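Local coordinates for protein putative Semialdehyde dehydrogenase (Oryza sativa, PDB 2CVO) that probably catalyses, as a homotetramer, the NADPH-dependent reduction of N-acetyl-L-glutamyl 5-phosphate to the 5-semialdehyde in chloroplast arginine biosynthesis, at residues 278-283 / 293-298; 299-304 / 316-321; 61-66 / 76-81. All coordinates share one frame; numbering follows the deposited sequence.

Contact 1 (278-283 / 293-298); sequences DLYQHL and VKLLNG
Tyr280 reaches off the helix and lies across Leu295, its ring resting face-on over one methyl while the hydroxyl at its tip is tied to the backbone beyond. The phenol stands with CG anti to the backbone N (chi1 -178°), which carries the ring away from the helix toward segment 293-298. Leu295 meets it in the matching way, its own CG also anti to the backbone N, so that the CD2 methyl comes up under the centre of the aromatic face. This is a CH-pi contact: Leu295 CD2 is 3.5 Å from the centroid of the Tyr280 ring and only 15° off the ring normal. The two side chains cross obliquely, and the branch point of the leucine is drawn close as well, Leu295 CG lying 3.4 Å from Tyr280 CE1. The same methyl pushes in against the helix backbone, with Leu295 CD2 3.1 Å from Tyr280 O, a tight fit. It also meets Leu283, about one turn further along the helix, where CB of Leu283 is 4.2 Å from CD2 of Leu295.

At the ring edge, Tyr280 OH donates to Leu296 O at 2.8 Å, arriving in the carbonyl plane on a lone pair. Face packing and edge bond together fix both the position and the tilt of the phenol. Tyr280 also packs on Val317 of strand 313-319, and Leu283 also packs on Pro181 and Leu182 of helix 170-184; Leu296 packs on Ile72 of a second subunit.

The arrangement belongs to a beta-alpha-beta crossover in the dimerisation domain of the semialdehyde dehydrogenase family: helix 276-287 leads from strand 262-269 to the parallel strand 293-295 at the sheet's edge, with strands 325-332 and 313-319 between them, and Tyr280 and Leu283 seat the helix on that edge strand.

Contact 2 (299-304 / 316-321); sequences SSVPHT and NVFEDR
The amide nitrogen of Asn316 is the best-held polar atom, gripped by two carbonyls of the loop. ND2 of Asn316 donates to Ser300 O at 2.7 Å, nearly straight at 163°, with Ser300 O close to the plane of the Asn316 amide and the N-H meeting that carbonyl on a lone pair. A second hydrogen bond goes to Gly298 O, so both N-H groups can be used. The other end of the amide is turned back on its own strand: OD1 of Asn316 accepts from Val317 N at 2.9 Å, a more bent bond with the donor above the carbonyl plane. With CG anti to the backbone N (chi1 -151°), the group is thus held at both ends, which fixes its rotation.

Phe318, two residues on, brings its ring edge to the same loop. Its CE2 lies 3.4 Å from Ser299 O, in the ring plane, and its CZ comes within 3.6 Å of Ser300 O. The side chains of Val301 and Phe318 cross at about a right angle, with Val301 CG2 4.1 Å from Phe318 CZ. Pro302 CG packs 4.1 Å from Asn316 CB. An alanine in place of Asn316 would remove both ND2 bonds and would probably let the loop at Gly298 and Ser300 drift off the strand.

Strand 313-319 runs between strands 293-295 and 325-332. Pro302 reaches Val331 on the latter, Ile226 of a third subunit packs on Val301 and Phe318, and helix 276-287 touches Asn316 through Tyr280.

Contact 3 (61-66 / 76-81); sequences GEQFGS and LPNLVA
Phe64 wedges its ring between two leucines of segment 76-81, touching one with each of its ortho carbons. CD2 of Phe64 is 3.8 Å from Leu76 CD1, and CD1 of Phe64 is 3.8 Å from Leu79 CD2; both leucines cross the ring obliquely. Its CG is anti to the backbone N (chi1 -158°), which swings the ring from the start of helix 64-67 toward the opposing segment.

Beside this apolar patch the two backbones are joined directly. Gly61 N donates to Leu79 O at 2.7 Å, coming from above the carbonyl plane, whereas Leu79 N donates to Glu62 O at 3.0 Å almost along the C=O axis. Leu79 is therefore bonded through both its N-H and its carbonyl, while its CD2 methyl meets the Phe64 ring. The positive phi of Gly61 gives a backbone shape in which a CB would crowd the preceding carbonyl. A water completes the join, accepting from Phe64 N at 2.7 Å and donating to Pro77 O at 3.0 Å.

Phe64 and Leu76 also pack on Val40 of helix 34-43 and Met54 of strand 49-55, while Val80 is backbone-bonded to Met54. The whole is a roughly antiparallel pairing of loop segments, 148° apart in direction, laid against the edge strand of the Rossmann-type NAD-binding domain.

From the N terminus, contact 3 comes first: segments 61-66 and 76-81 close a loop of nine residues at the edge of the NAD-binding domain. Much later, contact 1 brings strand 293-295 back to helix 276-287 across another nine, and contact 2 begins at the next residue, folding 299-304 against strand 313-319 across eleven. The three follow in series; none nests or crosses. Contacts 1 and 2 share one sheet and touch, with Leu296 CD1 3.5 Å from Pro302 CG, tying helix, edge strand and loop together in the dimerisation domain. Contact 3 lies across the chain's centre, about 44 Å from either, centre to centre.

Contact 1 (278-283 / 293-298)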
ATOM      1  N   ASP A 278       1.997  34.915 -14.863  1.00 14.04           N
ATOM      2  CA  ASP A 278       0.774  35.605 -15.275  1.00 12.59           C
ATOM      3  C   ASP A 278      -0.414  34.687 -15.018  1.00 11.40           C
ATOM      4  O   ASP A 278      -1.460  35.116 -14.529  1.00 10.40           O
ATOM      5  CB  ASP A 278       0.834  35.957 -16.764  1.00 13.74           C
ATOM      6  CG  ASP A 278       1.816  37.073 -17.058  1.00 14.61           C
ATOM      7  OD1 ASP A 278       2.209  37.226 -18.233  1.00 12.35           O
ATOM      8  OD2 ASP A 278       2.185  37.805 -16.114  1.00 16.39           O
ATOM      9  N   LEU A 279      -0.246  33.418 -15.369  1.00  9.73           N
ATOM     10  CA  LEU A 279      -1.290  32.427 -15.162  1.00 10.92           C
ATOM     11  C   LEU A 279      -1.543  32.313 -13.667  1.00 10.50           C
ATOM     12  O   LEU A 279      -2.691  32.276 -13.220  1.00  9.09           O
ATOM     13  CB  LEU A 279      -0.846  31.066 -15.710  1.00  9.48           C
ATOM     14  CG  LEU A 279      -1.247  30.662 -17.133  1.00 13.35           C
ATOM     15  CD1 LEU A 279      -1.237  31.855 -18.073  1.00  8.34           C
ATOM     16  CD2 LEU A 279      -0.305  29.562 -17.611  1.00  7.34           C
ATOM     17  N   TYR A 280      -0.450  32.263 -12.906  1.00 11.06           N
ATOM     18  CA  TYR A 280      -0.505  32.142 -11.455  1.00 11.99           C
ATOM     19  C   TYR A 280      -1.269  33.292 -10.808  1.00 12.23           C
ATOM     20  O   TYR A 280      -2.089  33.077  -9.918  1.00 12.71           O
ATOM     21  CB  TYR A 280       0.911  32.102 -10.877  1.00 11.13           C
ATOM     22  CG  TYR A 280       0.945  31.934  -9.378  1.00  9.86           C
ATOM     23  CD1 TYR A 280       0.882  30.666  -8.796  1.00 12.04           C
ATOM     24  CD2 TYR A 280       1.011  33.044  -8.535  1.00 10.86           C
ATOM     25  CE1 TYR A 280       0.882  30.507  -7.405  1.00 10.48           C
ATOM     26  CE2 TYR A 280       1.010  32.899  -7.147  1.00 10.74           C
ATOM     27  CZ  TYR A 280       0.946  31.628  -6.590  1.00 11.28           C
ATOM     28  OH  TYR A 280       0.942  31.481  -5.219  1.00 11.03           O
ATOM     29  N   GLN A 281      -0.991  34.514 -11.250  1.00 11.74           N
ATOM     30  CA  GLN A 281      -1.658  35.678 -10.691  1.00 12.47           C
ATOM     31  C   GLN A 281      -3.137  35.728 -11.058  1.00 11.16           C
ATOM     32  O   GLN A 281      -3.956  36.195 -10.270  1.00  9.85           O
ATOM     33  CB  GLN A 281      -0.960  36.965 -11.143  1.00 15.39           C
ATOM     34  CG  GLN A 281       0.425  37.182 -10.536  1.00 20.04           C
ATOM     35  CD  GLN A 281       0.404  37.263  -9.014  1.00 23.78           C
ATOM     36  OE1 GLN A 281      -0.389  38.005  -8.430  1.00 26.10           O
ATOM     37  NE2 GLN A 281       1.282  36.503  -8.367  1.00 23.12           N
ATOM     38  N   HIS A 282      -3.492  35.249 -12.247  1.00 10.05           N
ATOM     39  CA  HIS A 282      -4.902  35.276 -12.624  1.00 10.06           C
ATOM     40  C   HIS A 282      -5.704  34.285 -11.787  1.00 10.52           C
ATOM     41  O   HIS A 282      -6.835  34.576 -11.395  1.00  9.24           O
ATOM     42  CB  HIS A 282      -5.101  34.949 -14.102  1.00  8.44           C
ATOM     43  CG  HIS A 282      -6.524  35.074 -14.547  1.00  9.85           C
ATOM     44  ND1 HIS A 282      -7.177  36.287 -14.612  1.00  9.86           N
ATOM     45  CD2 HIS A 282      -7.441  34.136 -14.885  1.00  9.44           C
ATOM     46  CE1 HIS A 282      -8.435  36.090 -14.968  1.00  8.24           C
ATOM     47  NE2 HIS A 282      -8.621  34.794 -15.140  1.00 10.82           N
ATOM     48  N   LEU A 283      -5.124  33.114 -11.520  1.00  9.66           N
ATOM     49  CA  LEU A 283      -5.805  32.101 -10.717  1.00 10.94           C
ATOM     50  C   LEU A 283      -5.906  32.582  -9.276  1.00 11.53           C
ATOM     51  O   LEU A 283      -6.900  32.322  -8.595  1.00 13.38           O
ATOM     52  CB  LEU A 283      -5.053  30.763 -10.757  1.00  8.88           C
ATOM     53  CG  LEU A 283      -4.960  30.027 -12.099  1.00 11.25           C
ATOM     54  CD1 LEU A 283      -4.087  28.797 -11.947  1.00 11.40           C
ATOM     55  CD2 LEU A 283      -6.351  29.635 -12.580  1.00  9.20           C
ATOM     56  N   VAL A 293     -11.008  26.364  -3.107  1.00  8.07           N
ATOM     57  CA  VAL A 293     -10.094  26.315  -4.244  1.00  9.08           C
ATOM     58  C   VAL A 293      -8.898  27.171  -3.861  1.00  9.26           C
ATOM     59  O   VAL A 293      -8.981  28.395  -3.872  1.00 11.34           O
ATOM     60  CB  VAL A 293     -10.738  26.873  -5.532  1.00  6.46           C
ATOM     61  CG1 VAL A 293      -9.754  26.769  -6.685  1.00  6.62           C
ATOM     62  CG2 VAL A 293     -12.003  26.098  -5.862  1.00  5.52           C
ATOM     63  N   LYS A 294      -7.788  26.527  -3.520  1.00 11.22           N
ATOM     64  CA  LYS A 294      -6.607  27.264  -3.103  1.00 12.11           C
ATOM     65  C   LYS A 294      -5.370  27.126  -3.978  1.00 12.83           C
ATOM     66  O   LYS A 294      -4.981  26.026  -4.384  1.00 10.63           O
ATOM     67  CB  LYS A 294      -6.236  26.883  -1.671  1.00 13.92           C
ATOM     68  CG  LYS A 294      -5.104  27.734  -1.108  1.00 19.26           C
ATOM     69  CD  LYS A 294      -4.775  27.360   0.328  1.00 19.85           C
ATOM     70  CE  LYS A 294      -3.691  28.261   0.893  1.00 19.47           C
ATOM     71  NZ  LYS A 294      -4.114  29.691   0.903  1.00 23.08           N
ATOM     72  N   LEU A 295      -4.749  28.268  -4.250  1.00 13.29           N
ATOM     73  CA  LEU A 295      -3.531  28.321  -5.042  1.00 12.88           C
ATOM     74  C   LEU A 295      -2.399  28.276  -4.017  1.00 11.77           C
ATOM     75  O   LEU A 295      -2.296  29.165  -3.173  1.00 12.24           O
ATOM     76  CB  LEU A 295      -3.471  29.635  -5.833  1.00 15.59           C
ATOM     77  CG  LEU A 295      -2.368  29.803  -6.879  1.00 18.78           C
ATOM     78  CD1 LEU A 295      -2.544  28.752  -7.981  1.00 16.82           C
ATOM     79  CD2 LEU A 295      -2.430  31.214  -7.474  1.00 19.45           C
ATOM     80  N   LEU A 296      -1.567  27.240  -4.077  1.00  8.75           N
ATOM     81  CA  LEU A 296      -0.471  27.107  -3.127  1.00  9.37           C
ATOM     82  C   LEU A 296       0.525  28.242  -3.324  1.00 11.12           C
ATOM     83  O   LEU A 296       0.525  28.894  -4.369  1.00 11.33           O
ATOM     84  CB  LEU A 296       0.222  25.749  -3.289  1.00  6.55           C
ATOM     85  CG  LEU A 296      -0.676  24.507  -3.135  1.00  5.68           C
ATOM     86  CD1 LEU A 296       0.194  23.258  -3.084  1.00  3.21           C
ATOM     87  CD2 LEU A 296      -1.512  24.611  -1.864  1.00  3.40           C
ATOM     88  N   ASN A 297       1.357  28.484  -2.317  1.00 12.36           N
ATOM     89  CA  ASN A 297       2.349  29.555  -2.383  1.00 14.67           C
ATOM     90  C   ASN A 297       3.633  29.144  -3.082  1.00 13.18           C
ATOM     91  O   ASN A 297       4.025  27.974  -3.062  1.00 12.13           O
ATOM     92  CB  ASN A 297       2.698  30.050  -0.975  1.00 19.78           C
ATOM     93  CG  ASN A 297       1.579  30.861  -0.342  1.00 25.67           C
ATOM     94  OD1 ASN A 297       1.514  30.993   0.882  1.00 29.06           O
ATOM     95  ND2 ASN A 297       0.701  31.420  -1.172  1.00 25.66           N
ATOM     96  N   GLY A 298       4.283  30.131  -3.692  1.00 11.28           N
ATOM     97  CA  GLY A 298       5.538  29.902  -4.381  1.00 12.25           C
ATOM     98  C   GLY A 298       5.534  28.711  -5.311  1.00 11.49           C
ATOM     99  O   GLY A 298       4.632  28.565  -6.129  1.00 12.15           O
TER

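Contact 2 (299-304 / 316-321)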
ATOM      1  N   SER A 299       6.548  27.862  -5.183  1.00 11.11           N
ATOM      2  CA  SER A 299       6.668  26.680  -6.026  1.00 13.00           C
ATOM      3  C   SER A 299       6.231  25.403  -5.310  1.00 12.00           C
ATOM      4  O   SER A 299       6.638  24.307  -5.691  1.00 10.60           O
ATOM      5  CB  SER A 299       8.113  26.528  -6.509  1.00 12.90           C
ATOM      6  OG  SER A 299       8.996  26.363  -5.412  1.00 17.17           O
ATOM      7  N   SER A 300       5.405  25.545  -4.276  1.00 12.66           N
ATOM      8  CA  SER A 300       4.921  24.383  -3.533  1.00 11.73           C
ATOM      9  C   SER A 300       4.144  23.455  -4.467  1.00  9.34           C
ATOM     10  O   SER A 300       3.283  23.900  -5.222  1.00  6.12           O
ATOM     11  CB  SER A 300       4.009  24.816  -2.378  1.00 12.81           C
ATOM     12  OG  SER A 300       4.709  25.621  -1.445  1.00 20.16           O
ATOM     13  N   VAL A 301       4.453  22.165  -4.411  1.00  6.86           N
ATOM     14  CA  VAL A 301       3.780  21.184  -5.248  1.00  6.97           C
ATOM     15  C   VAL A 301       2.588  20.589  -4.503  1.00  6.67           C
ATOM     16  O   VAL A 301       2.700  20.202  -3.340  1.00  8.63           O
ATOM     17  CB  VAL A 301       4.742  20.047  -5.648  1.00  8.93           C
ATOM     18  CG1 VAL A 301       4.017  19.028  -6.525  1.00  8.62           C
ATOM     19  CG2 VAL A 301       5.948  20.627  -6.392  1.00  9.57           C
ATOM     20  N   PRO A 302       1.421  20.530  -5.154  1.00  5.96           N
ATOM     21  CA  PRO A 302       0.239  19.964  -4.496  1.00  7.10           C
ATOM     22  C   PRO A 302       0.332  18.439  -4.405  1.00  6.20           C
ATOM     23  O   PRO A 302       0.632  17.782  -5.399  1.00  6.37           O
ATOM     24  CB  PRO A 302      -0.912  20.392  -5.411  1.00  6.59           C
ATOM     25  CG  PRO A 302      -0.363  21.601  -6.146  1.00  5.84           C
ATOM     26  CD  PRO A 302       1.050  21.185  -6.420  1.00  5.04           C
ATOM     27  N   HIS A 303       0.096  17.886  -3.217  1.00  5.60           N
ATOM     28  CA  HIS A 303       0.107  16.429  -3.031  1.00  3.97           C
ATOM     29  C   HIS A 303      -1.339  15.982  -2.857  1.00  3.95           C
ATOM     30  O   HIS A 303      -2.111  16.653  -2.172  1.00  3.33           O
ATOM     31  CB  HIS A 303       0.867  16.011  -1.767  1.00  1.89           C
ATOM     32  CG  HIS A 303       2.341  16.261  -1.819  1.00  4.95           C
ATOM     33  ND1 HIS A 303       3.244  15.496  -1.112  1.00  5.54           N
ATOM     34  CD2 HIS A 303       3.068  17.215  -2.447  1.00  5.33           C
ATOM     35  CE1 HIS A 303       4.464  15.969  -1.302  1.00  7.32           C
ATOM     36  NE2 HIS A 303       4.383  17.012  -2.108  1.00  6.95           N
ATOM     37  N   THR A 304      -1.709  14.856  -3.463  1.00  3.12           N
ATOM     38  CA  THR A 304      -3.070  14.363  -3.309  1.00  2.36           C
ATOM     39  C   THR A 304      -3.270  13.986  -1.840  1.00  4.25           C
ATOM     40  O   THR A 304      -4.363  14.132  -1.294  1.00  2.91           O
ATOM     41  CB  THR A 304      -3.350  13.095  -4.170  1.00  3.96           C
ATOM     42  OG1 THR A 304      -2.474  12.035  -3.767  1.00  1.95           O
ATOM     43  CG2 THR A 304      -3.156  13.384  -5.663  1.00  1.06           C
ATOM     44  N   ASN A 316      -1.408  24.697  -8.401  1.00  9.68           N
ATOM     45  CA  ASN A 316      -0.279  25.575  -8.629  1.00 10.55           C
ATOM     46  C   ASN A 316       0.062  25.466 -10.104  1.00 10.13           C
ATOM     47  O   ASN A 316      -0.343  24.511 -10.776  1.00  6.09           O
ATOM     48  CB  ASN A 316       0.931  25.167  -7.779  1.00  9.19           C
ATOM     49  CG  ASN A 316       1.826  26.355  -7.445  1.00 10.09           C
ATOM     50  OD1 ASN A 316       1.737  27.403  -8.082  1.00  7.28           O
ATOM     51  ND2 ASN A 316       2.692  26.195  -6.448  1.00  8.81           N
ATOM     52  N   VAL A 317       0.788  26.457 -10.608  1.00  9.36           N
ATOM     53  CA  VAL A 317       1.184  26.472 -12.003  1.00 10.10           C
ATOM     54  C   VAL A 317       2.686  26.678 -12.072  1.00 10.10           C
ATOM     55  O   VAL A 317       3.247  27.476 -11.321  1.00  9.29           O
ATOM     56  CB  VAL A 317       0.449  27.589 -12.786  1.00 11.17           C
ATOM     57  CG1 VAL A 317       0.590  28.906 -12.070  1.00 13.31           C
ATOM     58  CG2 VAL A 317       1.010  27.690 -14.201  1.00 10.20           C
ATOM     59  N   PHE A 318       3.335  25.948 -12.970  1.00  9.84           N
ATOM     60  CA  PHE A 318       4.781  26.039 -13.112  1.00 10.61           C
ATOM     61  C   PHE A 318       5.225  26.296 -14.546  1.00 11.01           C
ATOM     62  O   PHE A 318       4.493  26.033 -15.501  1.00  8.34           O
ATOM     63  CB  PHE A 318       5.438  24.750 -12.612  1.00 10.08           C
ATOM     64  CG  PHE A 318       4.979  24.324 -11.246  1.00 11.21           C
ATOM     65  CD1 PHE A 318       3.792  23.611 -11.089  1.00 12.34           C
ATOM     66  CD2 PHE A 318       5.727  24.643 -10.115  1.00  9.39           C
ATOM     67  CE1 PHE A 318       3.353  23.219  -9.815  1.00 12.17           C
ATOM     68  CE2 PHE A 318       5.300  24.259  -8.839  1.00 12.26           C
ATOM     69  CZ  PHE A 318       4.110  23.543  -8.691  1.00 10.87           C
ATOM     70  N   GLU A 319       6.443  26.805 -14.679  1.00 11.30           N
ATOM     71  CA  GLU A 319       7.017  27.084 -15.983  1.00 13.82           C
ATOM     72  C   GLU A 319       7.421  25.751 -16.609  1.00 12.68           C
ATOM     73  O   GLU A 319       7.917  24.863 -15.921  1.00 12.82           O
ATOM     74  CB  GLU A 319       8.252  27.970 -15.823  1.00 15.86           C
ATOM     75  CG  GLU A 319       8.624  28.742 -17.067  1.00 24.08           C
ATOM     76  CD  GLU A 319       9.852  29.608 -16.866  1.00 26.51           C
ATOM     77  OE1 GLU A 319       9.907  30.327 -15.845  1.00 28.13           O
ATOM     78  OE2 GLU A 319      10.754  29.573 -17.731  1.00 28.04           O
ATOM     79  N   ASP A 320       7.191  25.607 -17.907  1.00 11.86           N
ATOM     80  CA  ASP A 320       7.557  24.384 -18.612  1.00 10.65           C
ATOM     81  C   ASP A 320       8.946  24.635 -19.191  1.00  9.97           C
ATOM     82  O   ASP A 320       9.297  25.779 -19.467  1.00  7.77           O
ATOM     83  CB  ASP A 320       6.567  24.110 -19.746  1.00  8.19           C
ATOM     84  CG  ASP A 320       6.701  22.710 -20.319  1.00 10.62           C
ATOM     85  OD1 ASP A 320       5.819  21.869 -20.043  1.00  7.35           O
ATOM     86  OD2 ASP A 320       7.685  22.447 -21.046  1.00 10.88           O
ATOM     87  N   ARG A 321       9.736  23.579 -19.365  1.00  9.26           N
ATOM     88  CA  ARG A 321      11.076  23.727 -19.922  1.00 10.85           C
ATOM     89  C   ARG A 321      10.971  24.238 -21.361  1.00 10.59           C
ATOM     90  O   ARG A 321      11.837  24.973 -21.840  1.00 10.06           O
ATOM     91  CB  ARG A 321      11.820  22.386 -19.880  1.00 11.11           C
ATOM     92  CG  ARG A 321      13.246  22.429 -20.432  1.00 14.12           C
ATOM     93  CD  ARG A 321      13.925  21.062 -20.323  1.00 14.92           C
ATOM     94  NE  ARG A 321      15.224  21.015 -20.993  1.00 18.38           N
ATOM     95  CZ  ARG A 321      16.278  21.751 -20.648  1.00 22.18           C
ATOM     96  NH1 ARG A 321      16.201  22.604 -19.634  1.00 23.31           N
ATOM     97  NH2 ARG A 321      17.420  21.626 -21.312  1.00 22.47           N
TER

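Contact 3 (61-66 / 76-81)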
ATOM      1  N   GLY A  61     -34.017  -3.118   2.342  1.00 44.91           N
ATOM      2  CA  GLY A  61     -34.448  -3.691   3.606  1.00 42.86           C
ATOM      3  C   GLY A  61     -33.332  -3.844   4.627  1.00 41.87           C
ATOM      4  O   GLY A  61     -33.587  -3.905   5.833  1.00 40.80           O
ATOM      5  N   GLU A  62     -32.093  -3.896   4.145  1.00 40.32           N
ATOM      6  CA  GLU A  62     -30.930  -4.058   5.010  1.00 38.21           C
ATOM      7  C   GLU A  62     -30.610  -2.817   5.838  1.00 35.78           C
ATOM      8  O   GLU A  62     -31.087  -1.717   5.556  1.00 35.51           O
ATOM      9  CB  GLU A  62     -29.706  -4.427   4.168  1.00 40.07           C
ATOM     10  CG  GLU A  62     -29.924  -5.609   3.240  1.00 43.15           C
ATOM     11  CD  GLU A  62     -28.691  -5.937   2.416  1.00 46.24           C
ATOM     12  OE1 GLU A  62     -28.778  -6.832   1.549  1.00 48.01           O
ATOM     13  OE2 GLU A  62     -27.636  -5.302   2.636  1.00 47.80           O
ATOM     14  N   GLN A  63     -29.794  -3.009   6.869  1.00 33.29           N
ATOM     15  CA  GLN A  63     -29.379  -1.919   7.740  1.00 31.46           C
ATOM     16  C   GLN A  63     -28.117  -1.318   7.112  1.00 27.24           C
ATOM     17  O   GLN A  63     -27.218  -2.051   6.702  1.00 27.10           O
ATOM     18  CB  GLN A  63     -29.084  -2.467   9.141  1.00 35.16           C
ATOM     19  CG  GLN A  63     -28.962  -1.414  10.226  1.00 39.28           C
ATOM     20  CD  GLN A  63     -28.757  -2.022  11.604  1.00 42.91           C
ATOM     21  OE1 GLN A  63     -29.613  -2.758  12.106  1.00 42.63           O
ATOM     22  NE2 GLN A  63     -27.617  -1.719  12.223  1.00 43.25           N
ATOM     23  N   PHE A  64     -28.055   0.007   7.020  1.00 23.64           N
ATOM     24  CA  PHE A  64     -26.898   0.656   6.408  1.00 20.86           C
ATOM     25  C   PHE A  64     -25.607   0.291   7.124  1.00 19.06           C
ATOM     26  O   PHE A  64     -24.560   0.161   6.496  1.00 19.19           O
ATOM     27  CB  PHE A  64     -27.058   2.176   6.403  1.00 17.84           C
ATOM     28  CG  PHE A  64     -26.220   2.859   5.360  1.00 15.88           C
ATOM     29  CD1 PHE A  64     -26.503   2.689   4.009  1.00 15.84           C
ATOM     30  CD2 PHE A  64     -25.137   3.645   5.722  1.00 15.41           C
ATOM     31  CE1 PHE A  64     -25.720   3.289   3.032  1.00 15.90           C
ATOM     32  CE2 PHE A  64     -24.344   4.252   4.752  1.00 17.10           C
ATOM     33  CZ  PHE A  64     -24.638   4.074   3.404  1.00 17.63           C
ATOM     34  N   GLY A  65     -25.692   0.134   8.441  1.00 19.31           N
ATOM     35  CA  GLY A  65     -24.524  -0.226   9.222  1.00 17.23           C
ATOM     36  C   GLY A  65     -24.001  -1.599   8.849  1.00 15.99           C
ATOM     37  O   GLY A  65     -22.864  -1.937   9.164  1.00 15.95           O
ATOM     38  N   SER A  66     -24.833  -2.395   8.183  1.00 15.02           N
ATOM     39  CA  SER A  66     -24.444  -3.735   7.753  1.00 15.68           C
ATOM     40  C   SER A  66     -23.737  -3.670   6.408  1.00 15.12           C
ATOM     41  O   SER A  66     -22.897  -4.512   6.096  1.00 16.08           O
ATOM     42  CB  SER A  66     -25.669  -4.646   7.631  1.00 16.92           C
ATOM     43  OG  SER A  66     -26.281  -4.852   8.893  1.00 22.21           O
ATOM     44  N   LEU A  76     -29.599   5.894  11.346  1.00 29.88           N
ATOM     45  CA  LEU A  76     -30.094   6.088   9.995  1.00 29.61           C
ATOM     46  C   LEU A  76     -31.279   5.177   9.721  1.00 30.36           C
ATOM     47  O   LEU A  76     -31.454   4.156  10.383  1.00 30.70           O
ATOM     48  CB  LEU A  76     -28.985   5.782   8.988  1.00 28.37           C
ATOM     49  CG  LEU A  76     -27.733   6.657   9.042  1.00 28.49           C
ATOM     50  CD1 LEU A  76     -26.630   6.033   8.200  1.00 27.04           C
ATOM     51  CD2 LEU A  76     -28.069   8.052   8.550  1.00 27.68           C
ATOM     52  N   PRO A  77     -32.113   5.540   8.736  1.00 31.20           N
ATOM     53  CA  PRO A  77     -33.277   4.720   8.394  1.00 31.57           C
ATOM     54  C   PRO A  77     -32.798   3.523   7.592  1.00 32.09           C
ATOM     55  O   PRO A  77     -31.801   3.619   6.873  1.00 32.28           O
ATOM     56  CB  PRO A  77     -34.122   5.668   7.558  1.00 31.57           C
ATOM     57  CG  PRO A  77     -33.074   6.457   6.827  1.00 32.46           C
ATOM     58  CD  PRO A  77     -32.080   6.769   7.924  1.00 30.46           C
ATOM     59  N   ASN A  78     -33.490   2.395   7.714  1.00 31.82           N
ATOM     60  CA  ASN A  78     -33.101   1.207   6.970  1.00 31.82           C
ATOM     61  C   ASN A  78     -33.336   1.463   5.490  1.00 31.36           C
ATOM     62  O   ASN A  78     -34.186   2.275   5.121  1.00 30.19           O
ATOM     63  CB  ASN A  78     -33.913  -0.006   7.423  1.00 34.48           C
ATOM     64  CG  ASN A  78     -33.625  -0.398   8.862  1.00 36.20           C
ATOM     65  OD1 ASN A  78     -33.861   0.378   9.788  1.00 37.67           O
ATOM     66  ND2 ASN A  78     -33.111  -1.606   9.053  1.00 37.01           N
ATOM     67  N   LEU A  79     -32.576   0.776   4.647  1.00 30.67           N
ATOM     68  CA  LEU A  79     -32.707   0.938   3.207  1.00 31.61           C
ATOM     69  C   LEU A  79     -34.053   0.422   2.710  1.00 33.68           C
ATOM     70  O   LEU A  79     -34.532  -0.626   3.147  1.00 34.91           O
ATOM     71  CB  LEU A  79     -31.582   0.194   2.485  1.00 31.12           C
ATOM     72  CG  LEU A  79     -30.149   0.634   2.798  1.00 32.31           C
ATOM     73  CD1 LEU A  79     -29.171  -0.234   2.016  1.00 31.50           C
ATOM     74  CD2 LEU A  79     -29.966   2.104   2.439  1.00 31.70           C
ATOM     75  N   VAL A  80     -34.657   1.169   1.794  1.00 33.45           N
ATOM     76  CA  VAL A  80     -35.939   0.787   1.221  1.00 32.44           C
ATOM     77  C   VAL A  80     -35.817   0.817  -0.296  1.00 31.65           C
ATOM     78  O   VAL A  80     -34.835   1.324  -0.834  1.00 31.56           O
ATOM     79  CB  VAL A  80     -37.060   1.759   1.650  1.00 32.93           C
ATOM     80  CG1 VAL A  80     -37.160   1.795   3.166  1.00 32.03           C
ATOM     81  CG2 VAL A  80     -36.786   3.155   1.096  1.00 32.39           C
ATOM     82  N   ALA A  81     -36.803   0.260  -0.987  1.00 31.22           N
ATOM     83  CA  ALA A  81     -36.778   0.265  -2.443  1.00 31.80           C
ATOM     84  C   ALA A  81     -37.102   1.690  -2.877  1.00 30.87           C
ATOM     85  O   ALA A  81     -37.916   2.366  -2.247  1.00 29.79           O
ATOM     86  CB  ALA A  81     -37.808  -0.710  -2.997  1.00 31.92           C
TER
HETATM   87  O   HOH W   1     -29.960   1.558   8.089  1.00 34.34           O